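Local coordinates for microtubule-associated protein 1 light chain 3 (Plasmodium falciparum, PDB 4EOY) that is an Atg8-family protein with a ubiquitin-like fold that binds a peptide of Plasmodium Atg3, probably as part of the autophagy-related conjugation machinery, at residues Leu67-Asn72 with Lys81-Arg86; Val35-Asn40 with Glu48-Leu53. The protein carries 3 engineered substitutions. All coordinates share one frame; numbering follows the deposited sequence.

In the fold
Interaction 2 lies near the centre of the chain, where strands 31-38 and 51-55 pair within the central sheet; interaction 1 sits farther out, between the end of helix 60-72 and the strand 81-83 region, and is only partly buried. Their centres are about 14 Å apart, yet they touch: Ile36 of interaction 2 packs on Leu67 and Ile71 of the helix, and His70 meets Phe52 edge-to-face and the carbonyl of Lys49. Interaction 2 combines a sheet hydrogen bond, apolar packing and a salt bridge. Interaction 1 rests on Asn72, whose carbonyl and amide meet the main chain of Arg84 and Arg86, with Phe83 and Arg86 packing round it. His70 and the segment 48-53 also border the bound peptide.

Interaction 1: residues Leu67-Asn72 with Lys81-Arg86; sequences LHQHIN and KLFRER
Asn72 fits against the backbone of Phe83 to Arg86, joining helix 60-72 to the second strand of the small 73-75/81-83 hairpin and the loop beyond it. Helix 67-72 and strand 81-83 run at 107° to each other, and the tight part of the contact is built round this one residue. Asn72 O accepts the N-H of Arg84 (3.0 Å, 156° at the hydrogen), and Phe83 CA adds a CA-H...O contact to the same oxygen at 3.5 Å. Asn72 CB meets Phe83 CE1 obliquely at 3.5 Å. With chi1 at -71°, Asn72 CG sits beside its own backbone N and close to Arg84 O. Beyond it, ND2 gives Arg86 O a weak hydrogen bond of 3.4 Å, while OD1 lies against Arg86 CB. The Asn72 and Arg86 side chains lie alongside one another and point opposite ways; Asn72 O is near the guanidinium plane at its edge, 3.5 Å from Arg86 NH2, and Arg84 CB lies over one face, toward the rim. Arg86 O is also approached by His68 CE1, at 3.1 Å.

The outer side is looser. Gln69, bent at chi2, has its OE1 over one face of the Phe83 ring, 3.6 Å from CE1, but Phe83 is exposed overall. Glu85, also exposed, reaches back only with OE1, which comes to His68 CE1. Ile71 and Asn72 also touch Ile88, and Leu82 continues the hairpin through backbone hydrogen bonding with Ser74.

The contact is therefore polar and backbone-directed at its centre: the Asn72 carbonyl holds Arg84 N firmly, whereas its amide adds a weak bond to Arg86 O. Glu85 OE1, 4.2 Å from His68 NE2, could favour a protonated imidazole.

Interaction 2: residues Val35-Asn40 with Glu48-Leu53; sequences VIERAN and EKKKFL. Engineered in segment 35-40: Ile36 (natural residue Cys).
Val35 and Lys51 form an antiparallel, non-hydrogen-bonded pair in the ubiquitin-like sheet, joining strand 31-38 to strand 51-55, which lies at the sheet edge within this chain. The main-chain hydrogen bond of the contact runs from Ile36 N to Lys50 O, 2.8 Å long with 161° at the hydrogen and the donor in the carbonyl plane. The same oxygen receives a CA-H...O contact from Val35 CA at 3.3 Å. On the outer side of strand 51-55, Lys51 and Leu53 hydrogen-bond through their backbones to the bound peptide.

Apolar packing comes from Ile36, an engineered residue (natural Cys). Its CG2 lies tight on Lys50 CB at 3.3 Å and reaches the edge of the Phe52 ring at CE1, 4.1 Å away. Helix 60-72 closes over this side with Leu67 and Ile71 on Ile36.

The charged part is the Glu37-Lys50 salt bridge. Lys50 CG sits between the backbone N and the carbonyl carbon (chi1 60°), and the extended chain beyond it passes Ile36 O before reaching the carboxylate. A calcium ion lies about 3 Å from the nearest side-chain atom of Glu37. Lys50 NZ meets Glu37 OE2 on its syn lone pair, at 2.7 Å.

Interaction 1: residues Leu67-Asn72 with Lys81-Arg86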
loop_
_atom_site.group_PDB
_atom_site.type_symbol
_atom_site.label_atom_id
_atom_site.label_comp_id
_atom_site.label_asym_id
_atom_site.label_seq_id
_atom_site.Cartn_x
_atom_site.Cartn_y
_atom_site.Cartn_z
ATOM N N LEU A 67 -6.003 -3.234 -4.557
ATOM C CA LEU A 67 -5.658 -3.443 -3.146
ATOM C C LEU A 67 -6.745 -4.234 -2.405
ATOM O O LEU A 67 -6.439 -5.038 -1.530
ATOM C CB LEU A 67 -5.396 -2.100 -2.466
ATOM C CG LEU A 67 -4.477 -2.100 -1.252
ATOM C CD1 LEU A 67 -3.168 -2.801 -1.543
ATOM C CD2 LEU A 67 -4.205 -0.670 -0.815
ATOM N N HIS A 68 -8.007 -4.010 -2.777
ATOM C CA HIS A 68 -9.137 -4.771 -2.256
ATOM C C HIS A 68 -8.943 -6.246 -2.468
ATOM O O HIS A 68 -9.159 -7.043 -1.554
ATOM C CB HIS A 68 -10.423 -4.342 -2.956
ATOM C CG HIS A 68 -11.688 -4.716 -2.216
ATOM N ND1 HIS A 68 -11.995 -5.992 -1.896
ATOM C CD2 HIS A 68 -12.756 -3.930 -1.766
ATOM C CE1 HIS A 68 -13.187 -6.022 -1.254
ATOM N NE2 HIS A 68 -13.649 -4.761 -1.173
ATOM N N GLN A 69 -8.553 -6.619 -3.681
ATOM C CA GLN A 69 -8.371 -8.026 -4.039
ATOM C C GLN A 69 -7.206 -8.617 -3.275
ATOM O O GLN A 69 -7.334 -9.678 -2.658
ATOM C CB GLN A 69 -8.112 -8.188 -5.544
ATOM C CG GLN A 69 -9.176 -7.582 -6.438
ATOM C CD GLN A 69 -10.558 -8.073 -6.088
ATOM O OE1 GLN A 69 -10.790 -9.272 -6.039
ATOM N NE2 GLN A 69 -11.486 -7.148 -5.836
ATOM N N HIS A 70 -6.073 -7.913 -3.289
ATOM C CA HIS A 70 -4.872 -8.408 -2.600
ATOM C C HIS A 70 -5.164 -8.727 -1.151
ATOM O O HIS A 70 -4.861 -9.836 -0.667
ATOM C CB HIS A 70 -3.732 -7.410 -2.751
ATOM C CG HIS A 70 -2.434 -7.843 -2.110
ATOM N ND1 HIS A 70 -1.655 -8.823 -2.622
ATOM C CD2 HIS A 70 -1.778 -7.375 -0.969
ATOM C CE1 HIS A 70 -0.568 -8.994 -1.841
ATOM N NE2 HIS A 70 -0.639 -8.105 -0.828
ATOM N N ILE A 71 -5.786 -7.784 -0.442
ATOM C CA ILE A 71 -6.044 -7.976 0.992
ATOM C C ILE A 71 -6.949 -9.189 1.244
ATOM O O ILE A 71 -6.820 -9.877 2.268
ATOM C CB ILE A 71 -6.670 -6.729 1.633
ATOM C CG1 ILE A 71 -5.669 -5.568 1.610
ATOM C CG2 ILE A 71 -7.104 -7.023 3.073
ATOM C CD1 ILE A 71 -6.305 -4.184 1.697
ATOM N N ASN A 72 -7.846 -9.458 0.299
ATOM C CA ASN A 72 -8.800 -10.550 0.431
ATOM C C ASN A 72 -8.370 -11.892 -0.174
ATOM O O ASN A 72 -9.121 -12.845 -0.110
ATOM C CB ASN A 72 -10.149 -10.115 -0.142
ATOM C CG ASN A 72 -10.838 -9.099 0.733
ATOM O OD1 ASN A 72 -10.791 -9.189 1.956
ATOM N ND2 ASN A 72 -11.470 -8.120 0.117
ATOM N N LYS A 81 -5.254 -19.027 -5.941
ATOM C CA LYS A 81 -5.406 -18.103 -4.842
ATOM C C LYS A 81 -6.835 -18.159 -4.354
ATOM O O LYS A 81 -7.742 -18.215 -5.165
ATOM C CB LYS A 81 -5.069 -16.684 -5.286
ATOM C CG LYS A 81 -3.596 -16.354 -5.128
ATOM C CD LYS A 81 -3.305 -14.901 -5.470
ATOM C CE LYS A 81 -2.123 -14.364 -4.676
ATOM N NZ LYS A 81 -0.933 -15.251 -4.785
ATOM N N LEU A 82 -7.016 -18.156 -3.035
ATOM C CA LEU A 82 -8.342 -18.170 -2.414
ATOM C C LEU A 82 -8.748 -16.732 -2.140
ATOM O O LEU A 82 -8.017 -16.017 -1.475
ATOM C CB LEU A 82 -8.303 -18.969 -1.107
ATOM C CG LEU A 82 -9.600 -19.085 -0.291
ATOM C CD1 LEU A 82 -10.754 -19.562 -1.158
ATOM C CD2 LEU A 82 -9.407 -20.015 0.903
ATOM N N PHE A 83 -9.911 -16.329 -2.653
ATOM C CA PHE A 83 -10.478 -14.996 -2.443
ATOM C C PHE A 83 -11.719 -15.108 -1.570
ATOM O O PHE A 83 -12.695 -15.735 -1.980
ATOM C CB PHE A 83 -10.846 -14.366 -3.791
ATOM C CG PHE A 83 -11.688 -13.119 -3.687
ATOM C CD1 PHE A 83 -11.173 -11.962 -3.120
ATOM C CD2 PHE A 83 -12.986 -13.092 -4.178
ATOM C CE1 PHE A 83 -11.936 -10.818 -3.020
ATOM C CE2 PHE A 83 -13.758 -11.942 -4.079
ATOM C CZ PHE A 83 -13.229 -10.805 -3.496
ATOM N N ARG A 84 -11.675 -14.489 -0.380
ATOM C CA ARG A 84 -12.846 -14.333 0.481
ATOM C C ARG A 84 -13.284 -12.869 0.493
ATOM O O ARG A 84 -12.512 -12.007 0.907
ATOM C CB ARG A 84 -12.534 -14.772 1.907
ATOM C CG ARG A 84 -13.758 -14.731 2.819
ATOM C CD ARG A 84 -13.503 -15.355 4.178
ATOM N NE ARG A 84 -13.335 -16.804 4.107
ATOM C CZ ARG A 84 -13.210 -17.604 5.163
ATOM N NH1 ARG A 84 -13.233 -17.113 6.404
ATOM N NH2 ARG A 84 -13.068 -18.909 4.976
ATOM N N GLU A 85 -14.523 -12.609 0.067
ATOM C CA GLU A 85 -15.109 -11.259 0.052
ATOM C C GLU A 85 -15.305 -10.682 1.465
ATOM O O GLU A 85 -15.963 -11.297 2.324
ATOM C CB GLU A 85 -16.457 -11.271 -0.675
ATOM C CG GLU A 85 -17.324 -10.019 -0.499
ATOM C CD GLU A 85 -16.834 -8.812 -1.295
ATOM O OE1 GLU A 85 -15.622 -8.506 -1.247
ATOM O OE2 GLU A 85 -17.667 -8.152 -1.962
ATOM N N ARG A 86 -14.714 -9.510 1.686
ATOM C CA ARG A 86 -14.860 -8.745 2.928
ATOM C C ARG A 86 -14.893 -7.266 2.560
ATOM O O ARG A 86 -14.275 -6.852 1.567
ATOM C CB ARG A 86 -13.674 -8.981 3.847
ATOM C CG ARG A 86 -13.471 -10.413 4.305
ATOM C CD ARG A 86 -12.153 -10.428 5.014
ATOM N NE ARG A 86 -11.359 -11.591 5.079
ATOM C CZ ARG A 86 -10.708 -12.485 4.367
ATOM N NH1 ARG A 86 -10.582 -13.555 5.110
ATOM N NH2 ARG A 86 -9.951 -12.356 3.291
#

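Interaction 2: residues Val35-Asn40 with Glu48-Leu53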
loop_
_atom_site.group_PDB
_atom_site.type_symbol
_atom_site.label_atom_id
_atom_site.label_comp_id
_atom_site.label_asym_id
_atom_site.label_seq_id
_atom_site.Cartn_x
_atom_site.Cartn_y
_atom_site.Cartn_z
ATOM N N VAL A 35 3.678 1.481 0.936
ATOM C CA VAL A 35 3.606 0.453 1.964
ATOM C C VAL A 35 2.185 0.420 2.513
ATOM O O VAL A 35 1.634 1.460 2.867
ATOM C CB VAL A 35 4.589 0.719 3.120
ATOM C CG1 VAL A 35 4.639 -0.483 4.071
ATOM C CG2 VAL A 35 5.974 0.997 2.571
ATOM N N ILE A 36 1.595 -0.769 2.587
ATOM C CA ILE A 36 0.229 -0.922 3.108
ATOM C C ILE A 36 0.228 -1.435 4.549
ATOM O O ILE A 36 0.942 -2.392 4.885
ATOM C CB ILE A 36 -0.608 -1.889 2.261
ATOM C CG1 ILE A 36 -1.986 -2.096 2.894
ATOM C CG2 ILE A 36 0.060 -3.235 2.189
ATOM C CD1 ILE A 36 -3.004 -2.636 1.932
ATOM N N GLU A 37 -0.590 -0.829 5.395
ATOM C CA GLU A 37 -0.614 -1.188 6.815
ATOM C C GLU A 37 -2.029 -1.390 7.332
ATOM O O GLU A 37 -2.954 -0.665 6.961
ATOM C CB GLU A 37 0.075 -0.095 7.620
ATOM C CG GLU A 37 1.099 -0.620 8.611
ATOM C CD GLU A 37 2.435 -0.952 7.971
ATOM O OE1 GLU A 37 3.047 -0.051 7.346
ATOM O OE2 GLU A 37 2.878 -2.113 8.113
ATOM N N ARG A 38 -2.188 -2.398 8.180
ATOM C CA ARG A 38 -3.449 -2.724 8.817
ATOM C C ARG A 38 -3.683 -1.782 9.982
ATOM O O ARG A 38 -2.809 -1.643 10.841
ATOM C CB ARG A 38 -3.377 -4.155 9.353
ATOM C CG ARG A 38 -4.692 -4.725 9.851
ATOM C CD ARG A 38 -4.522 -6.218 10.068
ATOM N NE ARG A 38 -5.697 -6.867 10.651
ATOM C CZ ARG A 38 -5.850 -7.172 11.934
ATOM N NH1 ARG A 38 -4.915 -6.887 12.842
ATOM N NH2 ARG A 38 -6.951 -7.792 12.314
ATOM N N ALA A 39 -4.867 -1.171 10.026
ATOM C CA ALA A 39 -5.109 -0.023 10.903
ATOM C C ALA A 39 -6.071 -0.294 12.056
ATOM O O ALA A 39 -6.236 0.559 12.936
ATOM C CB ALA A 39 -5.620 1.144 10.086
ATOM N N ASN A 40 -6.737 -1.447 12.035
ATOM C CA ASN A 40 -7.549 -1.874 13.179
ATOM C C ASN A 40 -7.523 -3.389 13.370
ATOM O O ASN A 40 -6.956 -4.125 12.559
ATOM C CB ASN A 40 -8.984 -1.330 13.094
ATOM C CG ASN A 40 -9.874 -2.117 12.155
ATOM O OD1 ASN A 40 -9.456 -2.585 11.095
ATOM N ND2 ASN A 40 -11.140 -2.217 12.521
ATOM N N GLU A 48 1.133 -10.521 4.107
ATOM C CA GLU A 48 2.565 -10.787 4.272
ATOM C C GLU A 48 3.393 -9.935 3.322
ATOM O O GLU A 48 4.516 -9.551 3.667
ATOM C CB GLU A 48 2.872 -12.271 4.047
ATOM C CG GLU A 48 2.104 -13.199 4.979
ATOM C CD GLU A 48 2.612 -14.626 4.945
ATOM O OE1 GLU A 48 3.003 -15.098 3.855
ATOM O OE2 GLU A 48 2.613 -15.275 6.013
ATOM N N LYS A 49 2.839 -9.661 2.134
ATOM C CA LYS A 49 3.461 -8.759 1.159
ATOM C C LYS A 49 2.729 -7.419 1.125
ATOM O O LYS A 49 1.545 -7.348 0.758
ATOM C CB LYS A 49 3.495 -9.405 -0.234
ATOM C CG LYS A 49 4.700 -10.318 -0.423
ATOM C CD LYS A 49 4.913 -10.724 -1.873
ATOM C CE LYS A 49 4.349 -12.104 -2.166
ATOM N NZ LYS A 49 5.118 -13.203 -1.517
ATOM N N LYS A 50 3.442 -6.364 1.524
ATOM C CA LYS A 50 2.827 -5.053 1.752
ATOM C C LYS A 50 3.521 -3.878 1.072
ATOM O O LYS A 50 3.082 -2.730 1.216
ATOM C CB LYS A 50 2.732 -4.784 3.256
ATOM C CG LYS A 50 4.064 -4.772 3.981
ATOM C CD LYS A 50 3.847 -4.547 5.460
ATOM C CE LYS A 50 5.139 -4.207 6.181
ATOM N NZ LYS A 50 4.852 -3.822 7.600
ATOM N N LYS A 51 4.561 -4.157 0.292
ATOM C CA LYS A 51 5.301 -3.113 -0.411
ATOM C C LYS A 51 4.935 -3.145 -1.889
ATOM O O LYS A 51 5.012 -4.191 -2.525
ATOM C CB LYS A 51 6.809 -3.321 -0.238
ATOM C CG LYS A 51 7.255 -3.381 1.210
ATOM C CD LYS A 51 8.543 -2.614 1.482
ATOM C CE LYS A 51 9.742 -3.257 0.809
ATOM N NZ LYS A 51 11.019 -2.549 1.098
ATOM N N PHE A 52 4.541 -1.992 -2.417
ATOM C CA PHE A 52 4.111 -1.854 -3.791
ATOM C C PHE A 52 4.924 -0.797 -4.510
ATOM O O PHE A 52 5.286 0.227 -3.920
ATOM C CB PHE A 52 2.643 -1.432 -3.828
ATOM C CG PHE A 52 1.709 -2.519 -3.449
ATOM C CD1 PHE A 52 1.552 -2.872 -2.127
ATOM C CD2 PHE A 52 1.006 -3.218 -4.429
ATOM C CE1 PHE A 52 0.692 -3.888 -1.771
ATOM C CE2 PHE A 52 0.138 -4.240 -4.081
ATOM C CZ PHE A 52 -0.017 -4.573 -2.745
ATOM N N LEU A 53 5.191 -1.046 -5.781
ATOM C CA LEU A 53 5.843 -0.079 -6.641
ATOM C C LEU A 53 4.823 0.268 -7.709
ATOM O O LEU A 53 4.674 -0.459 -8.693
ATOM C CB LEU A 53 7.114 -0.693 -7.222
ATOM C CG LEU A 53 8.245 0.239 -7.623
ATOM C CD1 LEU A 53 8.554 1.233 -6.503
ATOM C CD2 LEU A 53 9.477 -0.584 -7.967
#